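PDB 1X0U: hypothetical methylmalonyl-CoA decarboxylase alpha subunit from Sulfolobus tokodaii, which is of unknown function but belongs to the carboxyl transferase family, whose subunits are built from two domains of the ClpP/crotonase type. Local coordinates for residues Val81-Gly86 and Asn113-Ala118; Leu40-Arg45 and Ala97-Val102; Leu121-Gly126 and Gly162-Ile167; Gly151-Met156 and Val179-Leu184. One frame throughout, in Å; residues are numbered along the deposited sequence.

How the contacts relate
Going from the N terminus, residues 40-45 come first and 81-86 next. Contact 2 then closes a loop of 51 residues at 97-102, and contact 1 closes one of 26 at 113-118. Because their segments alternate, these two loops cross, and Val82 with Ala97 links them through neighbouring strands of one sheet. After these, contact 3 closes a loop of 35 residues at 162-167 and contact 4 one of 22 at 179-184; their segments also alternate, so these loops cross too. Contacts 1 and 3 use successive parts of helix 109-125, while Val116 of contact 1 packs on helix 144-160 of contact 4. Together they tie helix 42-49, the sheet and its covering helices into the first domain.

Contact 1: Val81-Gly86 and Asn113-Ala118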
loop_
_atom_site.group_PDB
_atom_site.type_symbol
_atom_site.label_atom_id
_atom_site.label_comp_id
_atom_site.label_asym_id
_atom_site.label_seq_id
_atom_site.Cartn_x
_atom_site.Cartn_y
_atom_site.Cartn_z
ATOM N N VAL A 81 -3.057 -23.491 33.813
ATOM C CA VAL A 81 -2.354 -23.554 32.538
ATOM C C VAL A 81 -0.984 -22.875 32.614
ATOM O O VAL A 81 -0.829 -21.837 33.253
ATOM C CB VAL A 81 -3.221 -22.897 31.413
ATOM C CG1 VAL A 81 -3.404 -21.410 31.694
ATOM C CG2 VAL A 81 -2.583 -23.113 30.039
ATOM N N VAL A 82 0.018 -23.485 31.994
ATOM C CA VAL A 82 1.353 -22.903 31.978
ATOM C C VAL A 82 1.503 -22.279 30.599
ATOM O O VAL A 82 1.253 -22.935 29.576
ATOM C CB VAL A 82 2.462 -23.970 32.176
ATOM C CG1 VAL A 82 3.823 -23.291 32.282
ATOM C CG2 VAL A 82 2.185 -24.802 33.415
ATOM N N THR A 83 1.898 -21.012 30.573
ATOM C CA THR A 83 2.059 -20.292 29.323
ATOM C C THR A 83 3.386 -19.553 29.271
ATOM O O THR A 83 3.897 -19.080 30.281
ATOM C CB THR A 83 0.918 -19.267 29.118
ATOM O OG1 THR A 83 0.777 -18.469 30.302
ATOM C CG2 THR A 83 -0.400 -19.969 28.828
ATOM N N GLY A 84 3.932 -19.464 28.068
ATOM C CA GLY A 84 5.195 -18.799 27.862
ATOM C C GLY A 84 5.803 -19.217 26.544
ATOM O O GLY A 84 5.105 -19.700 25.643
ATOM N N TRP A 85 7.110 -19.054 26.428
ATOM C CA TRP A 85 7.797 -19.412 25.196
ATOM C C TRP A 85 9.180 -19.953 25.526
ATOM O O TRP A 85 9.676 -19.773 26.635
ATOM C CB TRP A 85 7.952 -18.175 24.309
ATOM C CG TRP A 85 9.094 -17.280 24.736
ATOM C CD1 TRP A 85 10.389 -17.356 24.322
ATOM C CD2 TRP A 85 9.045 -16.207 25.702
ATOM N NE1 TRP A 85 11.156 -16.403 24.968
ATOM C CE2 TRP A 85 10.356 -15.687 25.818
ATOM C CE3 TRP A 85 8.025 -15.644 26.477
ATOM C CZ2 TRP A 85 10.673 -14.626 26.679
ATOM C CZ3 TRP A 85 8.339 -14.589 27.336
ATOM C CH2 TRP A 85 9.656 -14.092 27.428
ATOM N N GLY A 86 9.792 -20.596 24.538
ATOM C CA GLY A 86 11.128 -21.134 24.678
ATOM C C GLY A 86 11.703 -21.418 23.293
ATOM O O GLY A 86 11.224 -20.907 22.280
ATOM N N ASN A 113 -7.426 -16.225 29.426
ATOM C CA ASN A 113 -6.632 -15.036 29.107
ATOM C C ASN A 113 -5.124 -15.291 29.050
ATOM O O ASN A 113 -4.410 -14.617 28.302
ATOM C CB ASN A 113 -6.945 -13.897 30.085
ATOM C CG ASN A 113 -8.406 -13.481 30.027
ATOM O OD1 ASN A 113 -9.017 -13.497 28.960
ATOM N ND2 ASN A 113 -8.971 -13.103 31.171
ATOM N N LYS A 114 -4.631 -16.249 29.833
ATOM C CA LYS A 114 -3.205 -16.567 29.786
ATOM C C LYS A 114 -2.886 -17.173 28.417
ATOM O O LYS A 114 -1.868 -16.858 27.804
ATOM C CB LYS A 114 -2.827 -17.557 30.883
ATOM C CG LYS A 114 -2.923 -16.983 32.300
ATOM C CD LYS A 114 -2.464 -17.997 33.341
ATOM C CE LYS A 114 -0.970 -18.293 33.194
ATOM N NZ LYS A 114 -0.510 -19.370 34.125
ATOM N N ILE A 115 -3.769 -18.043 27.939
ATOM C CA ILE A 115 -3.579 -18.661 26.639
ATOM C C ILE A 115 -3.674 -17.580 25.555
ATOM O O ILE A 115 -2.846 -17.526 24.650
ATOM C CB ILE A 115 -4.641 -19.762 26.386
ATOM C CG1 ILE A 115 -4.435 -20.912 27.373
ATOM C CG2 ILE A 115 -4.539 -20.289 24.953
ATOM C CD1 ILE A 115 -5.355 -22.109 27.121
ATOM N N VAL A 116 -4.682 -16.719 25.669
ATOM C CA VAL A 116 -4.907 -15.629 24.715
ATOM C C VAL A 116 -3.668 -14.740 24.646
ATOM O O VAL A 116 -3.236 -14.345 23.559
ATOM C CB VAL A 116 -6.141 -14.764 25.136
ATOM C CG1 VAL A 116 -6.188 -13.452 24.345
ATOM C CG2 VAL A 116 -7.427 -15.544 24.907
ATOM N N ARG A 117 -3.103 -14.430 25.814
ATOM C CA ARG A 117 -1.918 -13.585 25.898
ATOM C C ARG A 117 -0.722 -14.227 25.195
ATOM O O ARG A 117 0.092 -13.531 24.593
ATOM C CB ARG A 117 -1.600 -13.291 27.371
ATOM C CG ARG A 117 -0.179 -12.826 27.667
ATOM C CD ARG A 117 0.213 -11.543 26.959
ATOM N NE ARG A 117 -0.539 -10.380 27.410
ATOM C CZ ARG A 117 -0.202 -9.125 27.126
ATOM N NH1 ARG A 117 0.879 -8.889 26.392
ATOM N NH2 ARG A 117 -0.947 -8.109 27.563
ATOM N N ALA A 118 -0.622 -15.552 25.272
ATOM C CA ALA A 118 0.465 -16.271 24.616
ATOM C C ALA A 118 0.286 -16.111 23.114
ATOM O O ALA A 118 1.235 -15.805 22.400
ATOM C CB ALA A 118 0.431 -17.750 24.991
HETATM O O HOH W 1 1.987 -19.645 32.998
#
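Strand Val81-Gly86 and helix Asn113-Ala118 run almost parallel, with 13° between the two short segments and an axis separation of 7.9 Å, and Val81 and Thr83 are the strand residues that face the helix. The Lys114 side chain slides past that of Val81 in the opposite direction and bends at chi3 (66°), which brings its amino group to the strand backbone. There Lys114 NZ donates a short hydrogen bond of 2.6 Å to Val81 O, approaching nearly along the C=O axis (168°). A water accepts from both Lys114 NZ and Thr83 N, at 2.8 Å from each, and Gly78 O is a further acceptor for the amine. Three partners thus grip the buried ammonium group.

Nearer the helix, Thr83 OG1 lies 3.4 Å from Lys114 CE, while Thr83 CG2 rests 3.6 Å from Lys114 O. Val81 divides its branches: CG1 lies beside the lysine chain, and CG2 meets Ile115 CG1 at 3.9 Å. Ala118 continues the apolar strip, its CB 4.4 Å from Thr83 CB.

This is helix-on-sheet packing in a crotonase-type domain. Helix 109-125 belongs to the crossover between strands 91-98 and 129-133; Tyr96 of the former touches Val81, Thr83 and Ile115, and Val116 packs on helix 144-160.

Contact 2: Leu40-Arg45 and Ala97-Val102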
loop_
_atom_site.group_PDB
_atom_site.type_symbol
_atom_site.label_atom_id
_atom_site.label_comp_id
_atom_site.label_asym_id
_atom_site.label_seq_id
_atom_site.Cartn_x
_atom_site.Cartn_y
_atom_site.Cartn_z
ATOM N N LEU A 40 1.995 -37.563 31.588
ATOM C CA LEU A 40 3.036 -36.714 32.165
ATOM C C LEU A 40 2.345 -35.442 32.651
ATOM O O LEU A 40 1.199 -35.194 32.284
ATOM C CB LEU A 40 4.103 -36.366 31.119
ATOM C CG LEU A 40 4.990 -37.517 30.628
ATOM C CD1 LEU A 40 6.022 -36.973 29.647
ATOM C CD2 LEU A 40 5.682 -38.188 31.802
ATOM N N THR A 41 3.018 -34.649 33.488
ATOM C CA THR A 41 2.425 -33.410 33.989
ATOM C C THR A 41 2.649 -32.318 32.953
ATOM O O THR A 41 3.489 -32.455 32.053
ATOM C CB THR A 41 3.076 -32.922 35.291
ATOM O OG1 THR A 41 4.433 -32.576 35.020
ATOM C CG2 THR A 41 3.040 -33.995 36.366
ATOM N N ALA A 42 1.904 -31.229 33.096
ATOM C CA ALA A 42 1.998 -30.107 32.179
ATOM C C ALA A 42 3.436 -29.639 32.040
ATOM O O ALA A 42 3.922 -29.442 30.926
ATOM C CB ALA A 42 1.114 -28.952 32.665
ATOM N N ARG A 43 4.122 -29.488 33.170
ATOM C CA ARG A 43 5.499 -29.018 33.154
ATOM C C ARG A 43 6.510 -30.034 32.634
ATOM O O ARG A 43 7.501 -29.650 32.007
ATOM C CB ARG A 43 5.890 -28.493 34.543
ATOM C CG ARG A 43 5.235 -27.131 34.847
ATOM C CD ARG A 43 5.528 -26.620 36.260
ATOM N NE ARG A 43 4.777 -25.398 36.545
ATOM C CZ ARG A 43 5.109 -24.182 36.119
ATOM N NH1 ARG A 43 6.199 -23.999 35.383
ATOM N NH2 ARG A 43 4.336 -23.142 36.417
ATOM N N GLU A 44 6.255 -31.323 32.868
ATOM C CA GLU A 44 7.157 -32.364 32.379
ATOM C C GLU A 44 7.084 -32.413 30.842
ATOM O O GLU A 44 8.094 -32.614 30.163
ATOM C CB GLU A 44 6.792 -33.729 32.996
ATOM C CG GLU A 44 6.947 -33.757 34.520
ATOM C CD GLU A 44 6.464 -35.043 35.166
ATOM O OE1 GLU A 44 5.438 -35.603 34.726
ATOM O OE2 GLU A 44 7.107 -35.489 36.137
ATOM N N ARG A 45 5.892 -32.206 30.291
ATOM C CA ARG A 45 5.733 -32.213 28.842
ATOM C C ARG A 45 6.471 -31.023 28.219
ATOM O O ARG A 45 7.113 -31.161 27.179
ATOM C CB ARG A 45 4.251 -32.159 28.482
ATOM C CG ARG A 45 3.472 -33.403 28.861
ATOM C CD ARG A 45 2.005 -33.082 29.059
ATOM N NE ARG A 45 1.181 -34.283 29.148
ATOM C CZ ARG A 45 -0.123 -34.269 29.420
ATOM N NH1 ARG A 45 -0.754 -33.117 29.642
ATOM N NH2 ARG A 45 -0.804 -35.401 29.443
ATOM N N ALA A 97 0.448 -25.333 28.340
ATOM C CA ALA A 97 0.282 -26.708 28.778
ATOM C C ALA A 97 -0.700 -26.658 29.928
ATOM O O ALA A 97 -0.404 -26.090 30.979
ATOM C CB ALA A 97 1.618 -27.276 29.241
ATOM N N GLN A 98 -1.882 -27.217 29.709
ATOM C CA GLN A 98 -2.901 -27.231 30.738
ATOM C C GLN A 98 -2.525 -28.272 31.787
ATOM O O GLN A 98 -2.013 -29.345 31.462
ATOM C CB GLN A 98 -4.263 -27.538 30.115
ATOM C CG GLN A 98 -4.731 -26.461 29.139
ATOM C CD GLN A 98 -6.038 -26.809 28.454
ATOM O OE1 GLN A 98 -6.170 -27.871 27.838
ATOM N NE2 GLN A 98 -7.012 -25.910 28.547
ATOM N N ASP A 99 -2.750 -27.935 33.050
ATOM C CA ASP A 99 -2.431 -28.834 34.151
ATOM C C ASP A 99 -3.716 -29.485 34.637
ATOM O O ASP A 99 -4.519 -28.848 35.321
ATOM C CB ASP A 99 -1.793 -28.056 35.293
ATOM C CG ASP A 99 -1.187 -28.958 36.334
ATOM O OD1 ASP A 99 -1.646 -30.114 36.449
ATOM O OD2 ASP A 99 -0.264 -28.507 37.037
ATOM N N PHE A 100 -3.902 -30.756 34.285
ATOM C CA PHE A 100 -5.103 -31.491 34.663
ATOM C C PHE A 100 -5.306 -31.592 36.176
ATOM O O PHE A 100 -6.426 -31.814 36.636
ATOM C CB PHE A 100 -5.081 -32.907 34.060
ATOM C CG PHE A 100 -6.362 -33.674 34.272
ATOM C CD1 PHE A 100 -7.486 -33.411 33.490
ATOM C CD2 PHE A 100 -6.469 -34.605 35.301
ATOM C CE1 PHE A 100 -8.701 -34.060 33.732
ATOM C CE2 PHE A 100 -7.680 -35.261 35.553
ATOM C CZ PHE A 100 -8.800 -34.988 34.767
ATOM N N THR A 101 -4.234 -31.422 36.946
ATOM C CA THR A 101 -4.332 -31.522 38.401
ATOM C C THR A 101 -4.964 -30.289 39.030
ATOM O O THR A 101 -5.274 -30.282 40.220
ATOM C CB THR A 101 -2.955 -31.735 39.064
ATOM O OG1 THR A 101 -2.204 -30.516 39.018
ATOM C CG2 THR A 101 -2.184 -32.840 38.347
ATOM N N VAL A 102 -5.143 -29.239 38.239
ATOM C CA VAL A 102 -5.753 -28.020 38.749
ATOM C C VAL A 102 -7.185 -27.952 38.240
ATOM O O VAL A 102 -7.443 -27.486 37.132
ATOM C CB VAL A 102 -4.959 -26.761 38.298
ATOM C CG1 VAL A 102 -5.675 -25.493 38.733
ATOM C CG2 VAL A 102 -3.562 -26.795 38.896
HETATM O O HOH W 2 -0.245 -31.766 34.846
HETATM O O HOH W 3 2.793 -29.381 35.929
HETATM O O HOH W 4 1.959 -26.884 36.787
HETATM O O HOH W 5 -0.318 -30.269 29.232
#
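Asp99 OD1, across from Ala42, is gripped by three donors: Thr101 OG1 at 2.7 Å, Thr101 N at 2.9 Å, and a water at 2.7 Å that itself accepts from Ala42 N. The bond from Thr101 N closes an Asx turn where the chain leaves strand 91-98, and both threonine donors approach from the same face of the carboxylate plane. With CG anti to its backbone N (chi1 -168°), the Asp99 carboxylate is turned to the first turn of helix 42-49. Two more waters lead from OD2 to Arg43 N and Arg43 NE, each through one weak link. A carboxylate so placed would probably be favoured by the helix N terminus, which Thr41 and Glu44 close with a capping box; the exact place of Thr41 OG1 is less sure.

Direct contact is centred on Ala42. Its methyl touches Ala97 CB at 3.8 Å and Asp99 CB at 4.0 Å, and lies 3.4 Å from Gln98 O. The contact thus seats the start of the helix against the end of the strand.

Arg45, salt-bridged to Glu239 and Asp134, adds a water bridge: a water in the guanidinium plane accepts from Arg45 NH1 at 2.9 Å and donates to Gln98 O.

Contact 3: Leu121-Gly126 and Gly162-Ile167; sequences LALKVG and GVIPQI
Val163 is the first residue of Gly162-Ile167 to touch the end of helix 109-125. Its CG1, anti to the backbone N (chi1 -178°), meets Leu123 CD1 at 3.9 Å, the two side chains crossing at about a right angle.

Ile164 comes next and carries most of the contact, using both of its branches. The longer one leaves between the backbone N and the carbonyl carbon (chi1 49°) and runs on extended, so that its terminal CD1 lies 3.8 Å from Leu123 CD1 and 4.0 Å from Ala122 CB. Leu123 CD1 therefore meets both Val163 and Ile164. The shorter branch, Ile164 CG2, is set against the helix backbone, 3.9 Å from Ala122 O and 4.0 Å from Gly126 CA. Gly126 has positive phi (72°), a conformation that favours glycine, and there the chain departs from the helix.

Beyond Ile164 the chain turns away through Pro165 into strand 166-170, which pairs in parallel with strand 129-133; helix 144-160 makes the beta-alpha-beta crossover between them. Ala160 of that helix also touches Leu123, and Tyr513 and Lys515 of a third subunit pack on Leu123 and Val163.

No hydrogen bond spans the two segments. Methyl groups meet one another, a glycine CA and the carbonyl oxygen of Ala122, which implies that the join depends mainly on close fit and on burial of apolar surface.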
loop_
_atom_site.group_PDB
_atom_site.type_symbol
_atom_site.label_atom_id
_atom_site.label_comp_id
_atom_site.label_asym_id
_atom_site.label_seq_id
_atom_site.Cartn_x
_atom_site.Cartn_y
_atom_site.Cartn_z
ATOM N N LEU A 121 1.222 -12.676 21.857
ATOM C CA LEU A 121 2.655 -12.470 21.760
ATOM C C LEU A 121 3.216 -13.212 20.545
ATOM O O LEU A 121 3.999 -12.657 19.774
ATOM C CB LEU A 121 3.348 -12.942 23.037
ATOM C CG LEU A 121 3.224 -12.014 24.249
ATOM C CD1 LEU A 121 3.787 -12.677 25.496
ATOM C CD2 LEU A 121 3.965 -10.714 23.951
ATOM N N ALA A 122 2.800 -14.459 20.373
ATOM C CA ALA A 122 3.282 -15.257 19.256
ATOM C C ALA A 122 2.887 -14.603 17.937
ATOM O O ALA A 122 3.602 -14.701 16.944
ATOM C CB ALA A 122 2.719 -16.683 19.339
ATOM N N LEU A 123 1.743 -13.932 17.934
ATOM C CA LEU A 123 1.277 -13.260 16.734
ATOM C C LEU A 123 2.091 -11.986 16.484
ATOM O O LEU A 123 2.377 -11.637 15.333
ATOM C CB LEU A 123 -0.206 -12.927 16.864
ATOM C CG LEU A 123 -0.957 -12.767 15.543
ATOM C CD1 LEU A 123 -0.790 -14.037 14.691
ATOM C CD2 LEU A 123 -2.434 -12.504 15.831
ATOM N N LYS A 124 2.467 -11.296 17.557
ATOM C CA LYS A 124 3.253 -10.067 17.417
ATOM C C LYS A 124 4.678 -10.322 16.925
ATOM O O LYS A 124 5.204 -9.549 16.123
ATOM C CB LYS A 124 3.337 -9.306 18.745
ATOM C CG LYS A 124 2.064 -8.612 19.192
ATOM C CD LYS A 124 2.374 -7.630 20.332
ATOM C CE LYS A 124 1.110 -7.104 20.982
ATOM N NZ LYS A 124 0.162 -6.607 19.950
ATOM N N VAL A 125 5.303 -11.393 17.410
ATOM C CA VAL A 125 6.681 -11.697 17.020
ATOM C C VAL A 125 6.820 -12.734 15.893
ATOM O O VAL A 125 7.932 -13.016 15.432
ATOM C CB VAL A 125 7.514 -12.177 18.233
ATOM C CG1 VAL A 125 7.536 -11.091 19.321
ATOM C CG2 VAL A 125 6.955 -13.479 18.777
ATOM N N GLY A 126 5.699 -13.302 15.463
ATOM C CA GLY A 126 5.742 -14.283 14.395
ATOM C C GLY A 126 6.329 -15.623 14.797
ATOM O O GLY A 126 7.218 -16.149 14.125
ATOM N N GLY A 162 -3.167 -19.238 9.348
ATOM C CA GLY A 162 -2.446 -18.953 8.122
ATOM C C GLY A 162 -1.387 -17.888 8.308
ATOM O O GLY A 162 -0.824 -17.414 7.331
ATOM N N VAL A 163 -1.115 -17.511 9.560
ATOM C CA VAL A 163 -0.108 -16.495 9.872
ATOM C C VAL A 163 1.057 -17.134 10.633
ATOM O O VAL A 163 2.225 -16.890 10.340
ATOM C CB VAL A 163 -0.710 -15.368 10.745
ATOM C CG1 VAL A 163 0.340 -14.294 11.012
ATOM C CG2 VAL A 163 -1.946 -14.782 10.066
ATOM N N ILE A 164 0.716 -17.946 11.626
ATOM C CA ILE A 164 1.702 -18.657 12.430
ATOM C C ILE A 164 1.206 -20.095 12.592
ATOM O O ILE A 164 0.031 -20.330 12.874
ATOM C CB ILE A 164 1.905 -17.995 13.833
ATOM C CG1 ILE A 164 0.557 -17.737 14.520
ATOM C CG2 ILE A 164 2.664 -16.676 13.682
ATOM C CD1 ILE A 164 0.688 -17.328 16.005
ATOM N N PRO A 165 2.098 -21.079 12.400
ATOM C CA PRO A 165 1.720 -22.490 12.528
ATOM C C PRO A 165 1.103 -22.750 13.899
ATOM O O PRO A 165 1.635 -22.304 14.911
ATOM C CB PRO A 165 3.050 -23.230 12.366
ATOM C CG PRO A 165 3.899 -22.269 11.593
ATOM C CD PRO A 165 3.551 -20.943 12.213
ATOM N N GLN A 166 -0.006 -23.478 13.923
ATOM C CA GLN A 166 -0.686 -23.809 15.168
ATOM C C GLN A 166 -0.863 -25.311 15.306
ATOM O O GLN A 166 -1.659 -25.923 14.580
ATOM C CB GLN A 166 -2.060 -23.149 15.208
ATOM C CG GLN A 166 -2.037 -21.637 15.255
ATOM C CD GLN A 166 -3.430 -21.067 15.177
ATOM O OE1 GLN A 166 -4.015 -20.950 14.089
ATOM N NE2 GLN A 166 -3.995 -20.741 16.336
ATOM N N ILE A 167 -0.130 -25.896 16.250
ATOM C CA ILE A 167 -0.182 -27.336 16.503
ATOM C C ILE A 167 -0.748 -27.634 17.897
ATOM O O ILE A 167 -0.370 -27.005 18.873
ATOM C CB ILE A 167 1.227 -27.952 16.409
ATOM C CG1 ILE A 167 1.818 -27.680 15.027
ATOM C CG2 ILE A 167 1.162 -29.436 16.662
ATOM C CD1 ILE A 167 3.306 -27.995 14.914
#

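Contact 4: Gly151-Met156 and Val179-Leu184; sequences GAVFKM and VYSPAL
The Phe154 ring approaches residues Tyr180 and Ser181 obliquely, while one face of the Tyr180 ring is covered by Val179 CG1, 4.1 Å above its centre. The two aromatic side chains meet tip to base: Phe154 CZ lies 3.4 Å from Tyr180 CB, a tight contact with the methylene, and the tyrosine ring then leads away from the helix 144-160 side.

The contact joins two nearly parallel helices of a crotonase-type domain. The short segments Gly151-Met156 and Tyr180-Leu184 have an angle of 5° between their directions and axes 9.4 Å apart at closest approach. Helix 144-160 precedes strand 166-170, and helix 180-184 lies in the connection from that strand to its parallel neighbour 187-191.

Phe154 is the main bridge. With CG anti to its carbonyl carbon (chi1 -61°), the ring reaches across to helix 180-184 and brings CE1 to 3.3 Å from Ser181 N. Leu184 crosses the phenylalanine at about a right angle, its CD1 packing 3.7 Å from Phe154 CB. Leu391 of a third subunit also packs on Phe154, and Ile384 of the same subunit touches Val179 and Tyr180, which places the helix pair beside an interface of the assembly.

Ser181 is held by a hydrogen bond between its OG and Asn157 OD1, one turn beyond Val153. Val153 has a first torsion away from the staggered positions (chi1 28°), which may reflect some strain, and its CG2 comes within 3.3 Å of Ser181 OG.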
loop_
_atom_site.group_PDB
_atom_site.type_symbol
_atom_site.label_atom_id
_atom_site.label_comp_id
_atom_site.label_asym_id
_atom_site.label_seq_id
_atom_site.Cartn_x
_atom_site.Cartn_y
_atom_site.Cartn_z
ATOM N N GLY A 151 -14.382 -18.270 23.753
ATOM C CA GLY A 151 -14.557 -17.386 22.618
ATOM C C GLY A 151 -13.300 -16.590 22.332
ATOM O O GLY A 151 -12.860 -16.518 21.185
ATOM N N ALA A 152 -12.706 -16.015 23.375
ATOM C CA ALA A 152 -11.491 -15.222 23.213
ATOM C C ALA A 152 -10.357 -16.031 22.593
ATOM O O ALA A 152 -9.663 -15.540 21.707
ATOM C CB ALA A 152 -11.054 -14.646 24.554
ATOM N N VAL A 153 -10.155 -17.266 23.050
ATOM C CA VAL A 153 -9.081 -18.078 22.484
ATOM C C VAL A 153 -9.381 -18.439 21.034
ATOM O O VAL A 153 -8.492 -18.366 20.195
ATOM C CB VAL A 153 -8.810 -19.363 23.320
ATOM C CG1 VAL A 153 -10.057 -19.798 24.032
ATOM C CG2 VAL A 153 -8.310 -20.483 22.415
ATOM N N PHE A 154 -10.626 -18.816 20.739
ATOM C CA PHE A 154 -11.013 -19.159 19.371
ATOM C C PHE A 154 -10.721 -17.973 18.462
ATOM O O PHE A 154 -10.321 -18.128 17.303
ATOM C CB PHE A 154 -12.513 -19.472 19.269
ATOM C CG PHE A 154 -12.961 -20.642 20.097
ATOM C CD1 PHE A 154 -12.043 -21.560 20.601
ATOM C CD2 PHE A 154 -14.307 -20.814 20.384
ATOM C CE1 PHE A 154 -12.464 -22.631 21.383
ATOM C CE2 PHE A 154 -14.743 -21.873 21.158
ATOM C CZ PHE A 154 -13.821 -22.789 21.666
ATOM N N LYS A 155 -10.937 -16.779 18.996
ATOM C CA LYS A 155 -10.702 -15.562 18.242
ATOM C C LYS A 155 -9.234 -15.521 17.824
ATOM O O LYS A 155 -8.911 -15.229 16.675
ATOM C CB LYS A 155 -11.042 -14.349 19.112
ATOM C CG LYS A 155 -11.852 -13.277 18.413
ATOM C CD LYS A 155 -11.044 -12.558 17.378
ATOM C CE LYS A 155 -11.780 -11.320 16.878
ATOM N NZ LYS A 155 -10.959 -10.558 15.887
ATOM N N MET A 156 -8.343 -15.826 18.763
ATOM C CA MET A 156 -6.921 -15.812 18.473
ATOM C C MET A 156 -6.538 -16.904 17.459
ATOM O O MET A 156 -5.636 -16.714 16.646
ATOM C CB MET A 156 -6.125 -15.969 19.770
ATOM C CG MET A 156 -6.297 -14.796 20.745
ATOM S SD MET A 156 -5.962 -13.169 19.996
ATOM C CE MET A 156 -4.271 -13.388 19.476
ATOM N N VAL A 179 -12.883 -28.761 22.870
ATOM C CA VAL A 179 -12.700 -29.399 21.583
ATOM C C VAL A 179 -12.463 -28.447 20.395
ATOM O O VAL A 179 -11.752 -28.785 19.447
ATOM C CB VAL A 179 -13.951 -30.289 21.301
ATOM C CG1 VAL A 179 -14.524 -29.993 19.940
ATOM C CG2 VAL A 179 -13.598 -31.747 21.453
ATOM N N TYR A 180 -13.038 -27.256 20.458
ATOM C CA TYR A 180 -12.948 -26.315 19.351
ATOM C C TYR A 180 -11.660 -25.570 19.026
ATOM O O TYR A 180 -11.374 -25.363 17.846
ATOM C CB TYR A 180 -14.111 -25.334 19.443
ATOM C CG TYR A 180 -15.411 -25.978 19.047
ATOM C CD1 TYR A 180 -16.495 -26.003 19.916
ATOM C CD2 TYR A 180 -15.555 -26.579 17.792
ATOM C CE1 TYR A 180 -17.701 -26.611 19.551
ATOM C CE2 TYR A 180 -16.752 -27.189 17.415
ATOM C CZ TYR A 180 -17.824 -27.201 18.297
ATOM O OH TYR A 180 -19.018 -27.774 17.914
ATOM N N SER A 181 -10.891 -25.143 20.026
ATOM C CA SER A 181 -9.645 -24.462 19.713
ATOM C C SER A 181 -8.754 -25.434 18.902
ATOM O O SER A 181 -8.131 -25.046 17.913
ATOM C CB SER A 181 -8.934 -24.004 20.992
ATOM O OG SER A 181 -7.788 -23.219 20.688
ATOM N N PRO A 182 -8.670 -26.705 19.327
ATOM C CA PRO A 182 -7.848 -27.663 18.585
ATOM C C PRO A 182 -8.329 -27.804 17.133
ATOM O O PRO A 182 -7.525 -27.910 16.203
ATOM C CB PRO A 182 -8.022 -28.948 19.389
ATOM C CG PRO A 182 -8.101 -28.427 20.796
ATOM C CD PRO A 182 -9.050 -27.258 20.643
ATOM N N ALA A 183 -9.645 -27.790 16.942
ATOM C CA ALA A 183 -10.212 -27.917 15.607
ATOM C C ALA A 183 -9.746 -26.760 14.738
ATOM O O ALA A 183 -9.475 -26.926 13.541
ATOM C CB ALA A 183 -11.741 -27.934 15.682
ATOM N N LEU A 184 -9.653 -25.585 15.354
ATOM C CA LEU A 184 -9.238 -24.380 14.656
ATOM C C LEU A 184 -7.734 -24.281 14.376
ATOM O O LEU A 184 -7.321 -23.446 13.579
ATOM C CB LEU A 184 -9.717 -23.143 15.426
ATOM C CG LEU A 184 -11.230 -22.884 15.479
ATOM C CD1 LEU A 184 -11.521 -21.740 16.456
ATOM C CD2 LEU A 184 -11.752 -22.549 14.084
#